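Local coordinates for translation initiation factor eif-2b-like protein (Chaetomium thermophilum, PDB 4ZEO) that probably serves in translation initiation as the delta subunit of eIF2B, the heterodecameric complex that exchanges GDP for GTP on eIF2, at residues Gly358-Ala370 against Ile389-Arg401. Residues are numbered along the deposited sequence; the frame is centred on the assembly and turned at random.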
loop_
_atom_site.group_PDB
_atom_site.type_symbol
_atom_site.label_atom_id
_atom_site.label_comp_id
_atom_site.label_asym_id
_atom_site.label_seq_id
_atom_site.Cartn_x
_atom_site.Cartn_y
_atom_site.Cartn_z
ATOM N N GLY A 358 -2.492 -6.447 -6.965
ATOM C CA GLY A 358 -1.965 -5.549 -5.962
ATOM C C GLY A 358 -1.886 -6.317 -4.650
ATOM O O GLY A 358 -2.544 -7.339 -4.487
ATOM N N GLY A 359 -1.099 -5.814 -3.702
ATOM C CA GLY A 359 -0.868 -6.495 -2.443
ATOM C C GLY A 359 -0.672 -5.584 -1.243
ATOM O O GLY A 359 -0.981 -4.398 -1.273
ATOM N N GLU A 360 -0.195 -6.173 -0.155
ATOM C CA GLU A 360 0.129 -5.433 1.054
ATOM C C GLU A 360 1.633 -5.161 1.180
ATOM O O GLU A 360 2.035 -4.166 1.761
ATOM C CB GLU A 360 -0.344 -6.214 2.274
ATOM C CG GLU A 360 -1.835 -6.115 2.556
ATOM C CD GLU A 360 -2.451 -4.764 2.273
ATOM O OE1 GLU A 360 -3.099 -4.616 1.213
ATOM O OE2 GLU A 360 -2.332 -3.874 3.133
ATOM N N ALA A 361 2.461 -6.055 0.643
ATOM C CA ALA A 361 3.909 -5.902 0.754
ATOM C C ALA A 361 4.657 -6.775 -0.229
ATOM O O ALA A 361 4.101 -7.729 -0.789
ATOM C CB ALA A 361 4.383 -6.231 2.174
ATOM N N ILE A 362 5.935 -6.457 -0.417
ATOM C CA ILE A 362 6.817 -7.333 -1.172
ATOM C C ILE A 362 8.016 -7.656 -0.304
ATOM O O ILE A 362 8.660 -6.769 0.252
ATOM C CB ILE A 362 7.241 -6.711 -2.493
ATOM C CG1 ILE A 362 5.993 -6.499 -3.348
ATOM C CG2 ILE A 362 8.244 -7.606 -3.186
ATOM C CD1 ILE A 362 6.243 -6.153 -4.731
ATOM N N PHE A 363 8.273 -8.943 -0.139
ATOM C CA PHE A 363 9.342 -9.402 0.731
ATOM C C PHE A 363 10.676 -9.291 0.018
ATOM O O PHE A 363 10.734 -9.065 -1.195
ATOM C CB PHE A 363 9.090 -10.851 1.167
ATOM C CG PHE A 363 7.912 -11.018 2.081
ATOM C CD1 PHE A 363 7.991 -10.644 3.411
ATOM C CD2 PHE A 363 6.714 -11.521 1.603
ATOM C CE1 PHE A 363 6.907 -10.791 4.248
ATOM C CE2 PHE A 363 5.634 -11.659 2.429
ATOM C CZ PHE A 363 5.730 -11.295 3.755
ATOM N N ALA A 364 11.742 -9.471 0.788
ATOM C CA ALA A 364 13.113 -9.400 0.301
ATOM C C ALA A 364 13.389 -10.443 -0.787
ATOM O O ALA A 364 14.179 -10.204 -1.695
ATOM C CB ALA A 364 14.072 -9.566 1.455
ATOM N N ASN A 365 12.760 -11.608 -0.676
ATOM C CA ASN A 365 12.887 -12.667 -1.690
ATOM C C ASN A 365 12.052 -12.415 -2.947
ATOM O O ASN A 365 12.019 -13.239 -3.851
ATOM C CB ASN A 365 12.536 -14.033 -1.078
ATOM C CG ASN A 365 11.053 -14.218 -0.848
ATOM O OD1 ASN A 365 10.256 -13.262 -0.875
ATOM N ND2 ASN A 365 10.670 -15.447 -0.580
ATOM N N GLY A 366 11.329 -11.306 -2.974
ATOM C CA GLY A 366 10.560 -10.923 -4.141
ATOM C C GLY A 366 9.119 -11.419 -4.154
ATOM O O GLY A 366 8.414 -11.239 -5.132
ATOM N N SER A 367 8.671 -12.069 -3.094
ATOM C CA SER A 367 7.302 -12.579 -3.076
ATOM C C SER A 367 6.319 -11.520 -2.622
ATOM O O SER A 367 6.684 -10.580 -1.922
ATOM C CB SER A 367 7.187 -13.828 -2.192
ATOM O OG SER A 367 7.543 -13.539 -0.855
ATOM N N LEU A 368 5.068 -11.695 -3.024
ATOM C CA LEU A 368 4.025 -10.726 -2.770
ATOM C C LEU A 368 3.129 -11.209 -1.640
ATOM O O LEU A 368 2.616 -12.329 -1.668
ATOM C CB LEU A 368 3.203 -10.469 -4.028
ATOM C CG LEU A 368 1.911 -9.658 -3.830
ATOM C CD1 LEU A 368 2.183 -8.137 -3.582
ATOM C CD2 LEU A 368 0.980 -9.882 -5.015
ATOM N N HIS A 369 3.017 -10.365 -0.620
ATOM C CA HIS A 369 2.092 -10.545 0.478
ATOM C C HIS A 369 0.760 -9.902 0.081
ATOM O O HIS A 369 0.695 -8.712 -0.162
ATOM C CB HIS A 369 2.662 -9.906 1.736
ATOM C CG HIS A 369 2.028 -10.384 2.998
ATOM N ND1 HIS A 369 1.463 -9.524 3.915
ATOM C CD2 HIS A 369 1.867 -11.631 3.503
ATOM C CE1 HIS A 369 0.986 -10.221 4.929
ATOM N NE2 HIS A 369 1.217 -11.500 4.703
ATOM N N ALA A 370 -0.291 -10.698 -0.044
ATOM C CA ALA A 370 -1.540 -10.201 -0.620
ATOM C C ALA A 370 -2.716 -11.023 -0.071
ATOM O O ALA A 370 -2.490 -12.107 0.474
ATOM C CB ALA A 370 -1.474 -10.250 -2.157
ATOM N N ILE A 389 1.270 -9.087 -13.692
ATOM C CA ILE A 389 1.827 -7.783 -13.355
ATOM C C ILE A 389 1.367 -7.370 -11.998
ATOM O O ILE A 389 0.154 -7.282 -11.728
ATOM C CB ILE A 389 1.418 -6.700 -14.374
ATOM C CG1 ILE A 389 1.754 -7.188 -15.785
ATOM C CG2 ILE A 389 2.135 -5.381 -14.101
ATOM C CD1 ILE A 389 1.616 -6.124 -16.845
ATOM N N VAL A 390 2.343 -7.107 -11.137
ATOM C CA VAL A 390 2.053 -6.678 -9.782
ATOM C C VAL A 390 2.337 -5.192 -9.652
ATOM O O VAL A 390 3.395 -4.716 -10.069
ATOM C CB VAL A 390 2.877 -7.460 -8.748
ATOM C CG1 VAL A 390 2.757 -6.810 -7.356
ATOM C CG2 VAL A 390 2.461 -8.924 -8.733
ATOM N N LEU A 391 1.369 -4.471 -9.095
ATOM C CA LEU A 391 1.451 -3.017 -8.881
ATOM C C LEU A 391 1.675 -2.718 -7.410
ATOM O O LEU A 391 0.897 -3.156 -6.552
ATOM C CB LEU A 391 0.181 -2.331 -9.348
ATOM C CG LEU A 391 -0.328 -2.699 -10.746
ATOM C CD1 LEU A 391 -1.674 -2.019 -11.052
ATOM C CD2 LEU A 391 0.725 -2.338 -11.795
ATOM N N CYS A 392 2.754 -2.006 -7.101
ATOM C CA CYS A 392 3.083 -1.766 -5.704
ATOM C C CYS A 392 4.025 -0.564 -5.497
ATOM O O CYS A 392 4.988 -0.378 -6.242
ATOM C CB CYS A 392 3.698 -3.061 -5.134
ATOM S SG CYS A 392 3.919 -3.140 -3.364
ATOM N N GLU A 393 3.782 0.196 -4.438
ATOM C CA GLU A 393 4.620 1.345 -4.096
ATOM C C GLU A 393 5.916 0.823 -3.486
ATOM O O GLU A 393 5.908 -0.187 -2.792
ATOM C CB GLU A 393 3.893 2.286 -3.113
ATOM C CG GLU A 393 2.584 2.849 -3.644
ATOM C CD GLU A 393 1.342 1.963 -3.361
ATOM O OE1 GLU A 393 1.478 0.742 -3.064
ATOM O OE2 GLU A 393 0.218 2.507 -3.429
ATOM N N THR A 394 7.010 1.538 -3.702
ATOM C CA THR A 394 8.320 1.103 -3.223
ATOM C C THR A 394 8.362 1.012 -1.707
ATOM O O THR A 394 9.091 0.190 -1.162
ATOM C CB THR A 394 9.463 2.054 -3.685
ATOM O OG1 THR A 394 9.220 3.379 -3.205
ATOM C CG2 THR A 394 9.560 2.080 -5.168
ATOM N N ILE A 395 7.579 1.857 -1.039
ATOM C CA ILE A 395 7.546 1.936 0.436
ATOM C C ILE A 395 7.022 0.614 1.069
ATOM O O ILE A 395 7.256 0.334 2.236
ATOM C CB ILE A 395 6.665 3.153 0.905
ATOM C CG1 ILE A 395 6.898 3.515 2.370
ATOM C CG2 ILE A 395 5.171 2.895 0.679
ATOM C CD1 ILE A 395 8.108 4.330 2.639
ATOM N N ASN A 396 6.327 -0.186 0.265
ATOM C CA ASN A 396 5.808 -1.483 0.673
ATOM C C ASN A 396 6.861 -2.613 0.570
ATOM O O ASN A 396 6.614 -3.723 1.019
ATOM C CB ASN A 396 4.571 -1.847 -0.167
ATOM C CG ASN A 396 3.332 -1.023 0.197
ATOM O OD1 ASN A 396 3.022 -0.838 1.370
ATOM N ND2 ASN A 396 2.638 -0.515 -0.809
ATOM N N PHE A 397 8.001 -2.338 -0.058
ATOM C CA PHE A 397 9.083 -3.318 -0.153
ATOM C C PHE A 397 9.830 -3.477 1.149
ATOM O O PHE A 397 10.018 -2.522 1.908
ATOM C CB PHE A 397 10.095 -2.940 -1.237
ATOM C CG PHE A 397 9.618 -3.198 -2.635
ATOM C CD1 PHE A 397 8.465 -2.588 -3.104
ATOM C CD2 PHE A 397 10.353 -3.986 -3.500
ATOM C CE1 PHE A 397 8.020 -2.797 -4.392
ATOM C CE2 PHE A 397 9.928 -4.202 -4.799
ATOM C CZ PHE A 397 8.753 -3.603 -5.249
ATOM N N ASP A 398 10.250 -4.701 1.416
ATOM C CA ASP A 398 11.140 -4.950 2.526
ATOM C C ASP A 398 12.536 -4.686 1.991
ATOM O O ASP A 398 13.070 -5.484 1.245
ATOM C CB ASP A 398 10.998 -6.380 3.036
ATOM C CG ASP A 398 11.794 -6.632 4.296
ATOM O OD1 ASP A 398 12.159 -7.796 4.544
ATOM O OD2 ASP A 398 12.044 -5.666 5.043
ATOM N N ARG A 399 13.109 -3.541 2.311
ATOM C CA ARG A 399 14.415 -3.202 1.759
ATOM C C ARG A 399 15.506 -3.705 2.692
ATOM O O ARG A 399 16.616 -4.015 2.250
ATOM C CB ARG A 399 14.536 -1.695 1.533
ATOM C CG ARG A 399 13.226 -1.058 1.147
ATOM C CD ARG A 399 13.393 0.392 0.774
ATOM N NE ARG A 399 12.113 1.095 0.811
ATOM C CZ ARG A 399 11.870 2.134 1.605
ATOM N NH1 ARG A 399 10.683 2.711 1.594
ATOM N NH2 ARG A 399 12.817 2.603 2.404
ATOM N N GLU A 400 15.170 -3.796 3.976
ATOM C CA GLU A 400 16.079 -4.306 5.001
ATOM C C GLU A 400 15.737 -5.735 5.444
ATOM O O GLU A 400 14.843 -5.920 6.277
ATOM C CB GLU A 400 16.058 -3.388 6.223
ATOM C CG GLU A 400 16.926 -2.143 6.119
ATOM C CD GLU A 400 17.885 -2.028 7.296
ATOM O OE1 GLU A 400 17.423 -2.183 8.460
ATOM O OE2 GLU A 400 19.106 -1.794 7.078
ATOM N N ARG A 401 16.438 -6.723 4.872
ATOM C CA ARG A 401 16.417 -8.135 5.300
ATOM C C ARG A 401 17.282 -9.008 4.386
ATOM O O ARG A 401 17.860 -8.531 3.409
ATOM C CB ARG A 401 14.996 -8.709 5.347
ATOM C CG ARG A 401 14.426 -8.846 6.768
ATOM C CD ARG A 401 13.163 -9.708 6.777
ATOM N NE ARG A 401 12.131 -9.173 7.673
ATOM C CZ ARG A 401 10.884 -9.639 7.755
ATOM N NH1 ARG A 401 10.028 -9.085 8.610
ATOM N NH2 ARG A 401 10.486 -10.652 6.987
HETATM O O HOH W 1 0.497 -3.591 -4.000
#
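Ile362 O is gripped by the backbone N of Asp398 at 2.9 Å, and more weakly by a CA-H contact from Phe397. The same residue donates as well: Ile362 N bonds to Asn396 O at 3.2 Å, with a nearly straight N-H (166°). This pair of bonds forms a single backbone bridge between the short strand 361-362 and the end of the 3-10 segment 394-396 with the residues that follow it.

The Ile362 side chain lies alongside Phe397, both pointing the same way. Ile362 CB sits over the centre of the Phe397 ring, 4.1 Å from its centroid, a CH-pi contact with the face. With CG1 of Ile362 beside the backbone N and anti to the carbonyl carbon (chi1 -62°), CD1 runs on to Phe397 CZ at 3.6 Å, while CG1 packs against Cys392 SG at 3.9 Å. An alanine here would keep CB over the ring but is likely to open a gap between Phe397 and Cys392. Further along, Leu368 and Val390 meet tip to tip, CD1 to CG1 at 4.0 Å.

Where strands 354-358 and 387-391 of the parallel sheet end, water 1 joins their ends, accepting from Gly359 N (2.8 Å) and donating to Leu391 O. Nearer the helices, Asn396 OD1 bonds to Ser174 OG, and Phe224 of helix 224-239 meets the Phe363 ring. Two backbone bonds to Ile362 and apolar packing around its side chain thus tie the hairpin 360-370, with its classic bulge at Glu360 and Ala361 opposite His369, to the chain leaving the Rossmann-like sheet, beside the helical part.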